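Local structure of putative glycosyltransferase (Mannosyltransferase) involved in glycosylating the PBCV-1 major capsid protein (Paramecium bursaria Chlorella virus 1, 2P6W) at residues A[95-100]-A[174-179]. The protein is the N-terminal domain of a putative viral glycosyltransferase, which binds manganese and nucleotide sugar and probably transfers sugar onto the major capsid protein of the virus. Sequence-based numbering, arbitrary orientation.
Sequences TSFIDL and PYTLNC
Phe97 and Thr176 mark the closest approach of two loops, their CA atoms 7.1 Å apart, so the backbones stay separate and side chains and one water make the contact. Leu177 reaches across as a fork. Its first torsion (chi1 -66°) turns CG toward 95-100, and chi2 of 164° sets the two methyls against adjacent residues: CD1 packs 3.7 Å from CB of Ile98 and also touches Ile98 CG2, while CD2 lies 3.9 Å from CB of Phe97. The near rim of the Phe97 ring, at CD1, meets CB of Thr176 obliquely at 3.7 Å, with Leu177 CD2 also obliquely by the ring. OG1 and CG2 of Thr176 are slightly farther from CD1. With chi1 at 59°, OG1 lies between the backbone N and the carbonyl carbon and also bonds a water at 2.8 Å. That same water donates to the backbone O of Phe97 at 2.7 Å and lies at the edge of the Phe97 ring, in its plane; it is the polar link beside an otherwise apolar contact. The turn carrying Thr176 and Leu177 is closed by Asn178 N bonding to Pro174 O at 2.9 Å. Next to Leu177, Asn178 OD1 is hydrogen-bonded to ND1 of His195, a manganese ligand with Asp80 and Asp82 of the DxD motif, so this loop supplies a second-shell residue of the metal site; the Leu177 side chain itself is about 13 Å from the manganese. In the GT-A type fold, the contact joins the loop between strands 83-85 and 107-110 to the one between strands 169-172 and 179-180, with Ile98 resting on His108 and Leu177 on Phe110 of strand 107-110, and Phe97 on Leu192 just before strand 193-195.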
loop_
_atom_site.group_PDB
_atom_site.type_symbol
_atom_site.label_atom_id
_atom_site.label_comp_id
_atom_site.label_asym_id
_atom_site.label_seq_id
_atom_site.Cartn_x
_atom_site.Cartn_y
_atom_site.Cartn_z
ATOM N N THR A 95 -7.120 1.523 13.316
ATOM C CA THR A 95 -8.554 1.466 13.558
ATOM C C THR A 95 -9.118 2.783 14.105
ATOM O O THR A 95 -10.342 2.955 14.155
ATOM C CB THR A 95 -8.895 0.262 14.454
ATOM O OG1 THR A 95 -7.995 0.234 15.567
ATOM C CG2 THR A 95 -8.734 -1.039 13.648
ATOM N N SER A 96 -8.248 3.723 14.498
ATOM C CA SER A 96 -8.721 5.060 14.852
ATOM C C SER A 96 -9.047 5.887 13.607
ATOM O O SER A 96 -9.703 6.927 13.706
ATOM C CB SER A 96 -7.721 5.807 15.744
ATOM O OG SER A 96 -6.506 6.038 15.052
ATOM N N PHE A 97 -8.580 5.416 12.442
ATOM C CA PHE A 97 -8.694 6.157 11.172
ATOM C C PHE A 97 -9.652 5.501 10.183
ATOM O O PHE A 97 -10.136 6.158 9.251
ATOM C CB PHE A 97 -7.316 6.279 10.504
ATOM C CG PHE A 97 -6.354 7.150 11.264
ATOM C CD1 PHE A 97 -6.335 8.537 11.066
ATOM C CD2 PHE A 97 -5.478 6.590 12.175
ATOM C CE1 PHE A 97 -5.457 9.345 11.787
ATOM C CE2 PHE A 97 -4.580 7.388 12.886
ATOM C CZ PHE A 97 -4.567 8.759 12.690
ATOM N N ILE A 98 -9.904 4.207 10.368
ATOM C CA ILE A 98 -10.764 3.457 9.458
ATOM C C ILE A 98 -11.551 2.383 10.197
ATOM O O ILE A 98 -11.048 1.769 11.138
ATOM C CB ILE A 98 -9.941 2.847 8.257
ATOM C CG1 ILE A 98 -10.848 2.123 7.261
ATOM C CG2 ILE A 98 -8.826 1.940 8.743
ATOM C CD1 ILE A 98 -10.160 1.826 5.913
ATOM N N ASP A 99 -12.799 2.194 9.772
ATOM C CA ASP A 99 -13.698 1.210 10.348
ATOM C C ASP A 99 -13.550 -0.079 9.536
ATOM O O ASP A 99 -13.946 -0.124 8.364
ATOM C CB ASP A 99 -15.128 1.756 10.251
ATOM C CG ASP A 99 -16.176 0.784 10.741
ATOM O OD1 ASP A 99 -15.833 -0.320 11.207
ATOM O OD2 ASP A 99 -17.366 1.159 10.668
ATOM N N LEU A 100 -12.978 -1.111 10.165
ATOM C CA LEU A 100 -12.763 -2.407 9.506
ATOM C C LEU A 100 -13.783 -3.469 9.930
ATOM O O LEU A 100 -13.562 -4.666 9.715
ATOM C CB LEU A 100 -11.334 -2.908 9.765
ATOM C CG LEU A 100 -10.208 -2.029 9.198
ATOM C CD1 LEU A 100 -8.848 -2.550 9.647
ATOM C CD2 LEU A 100 -10.295 -1.931 7.681
ATOM N N PRO A 174 -8.708 9.968 0.850
ATOM C CA PRO A 174 -7.331 9.613 1.156
ATOM C C PRO A 174 -6.605 10.457 2.209
ATOM O O PRO A 174 -5.403 10.253 2.440
ATOM C CB PRO A 174 -6.653 9.832 -0.197
ATOM C CG PRO A 174 -7.335 11.092 -0.699
ATOM C CD PRO A 174 -8.790 10.918 -0.277
ATOM N N TYR A 175 -7.306 11.400 2.832
ATOM C CA TYR A 175 -6.630 12.482 3.568
ATOM C C TYR A 175 -5.773 12.024 4.730
ATOM O O TYR A 175 -4.775 12.675 5.035
ATOM C CB TYR A 175 -7.611 13.567 4.026
ATOM C CG TYR A 175 -8.524 14.004 2.919
ATOM C CD1 TYR A 175 -8.013 14.374 1.664
ATOM C CD2 TYR A 175 -9.911 13.994 3.095
ATOM C CE1 TYR A 175 -8.872 14.754 0.625
ATOM C CE2 TYR A 175 -10.768 14.375 2.072
ATOM C CZ TYR A 175 -10.242 14.757 0.839
ATOM O OH TYR A 175 -11.094 15.121 -0.194
ATOM N N THR A 176 -6.157 10.914 5.355
ATOM C CA THR A 176 -5.373 10.385 6.469
ATOM C C THR A 176 -4.617 9.104 6.128
ATOM O O THR A 176 -3.561 8.855 6.725
ATOM C CB THR A 176 -6.227 10.106 7.710
ATOM O OG1 THR A 176 -7.255 9.170 7.377
ATOM C CG2 THR A 176 -6.851 11.409 8.244
ATOM N N LEU A 177 -5.152 8.292 5.208
ATOM C CA LEU A 177 -4.568 6.967 4.956
ATOM C C LEU A 177 -3.784 6.796 3.641
ATOM O O LEU A 177 -3.096 5.797 3.455
ATOM C CB LEU A 177 -5.611 5.856 5.108
ATOM C CG LEU A 177 -6.119 5.720 6.555
ATOM C CD1 LEU A 177 -7.392 4.912 6.600
ATOM C CD2 LEU A 177 -5.070 5.095 7.500
ATOM N N ASN A 178 -3.903 7.755 2.733
ATOM C CA ASN A 178 -3.062 7.738 1.531
ATOM C C ASN A 178 -2.821 9.193 1.164
ATOM O O ASN A 178 -3.252 9.680 0.119
ATOM C CB ASN A 178 -3.723 6.947 0.400
ATOM C CG ASN A 178 -2.771 6.663 -0.757
ATOM O OD1 ASN A 178 -1.663 7.216 -0.835
ATOM N ND2 ASN A 178 -3.192 5.774 -1.669
ATOM N N CYS A 179 -2.163 9.894 2.088
ATOM C CA CYS A 179 -2.069 11.339 1.992
ATOM C C CYS A 179 -0.902 11.749 1.105
ATOM O O CYS A 179 0.235 11.938 1.565
ATOM C CB CYS A 179 -1.975 11.957 3.391
ATOM S SG CYS A 179 -2.097 13.752 3.293
HETATM O O HOH W 1 -9.620 8.766 8.855
#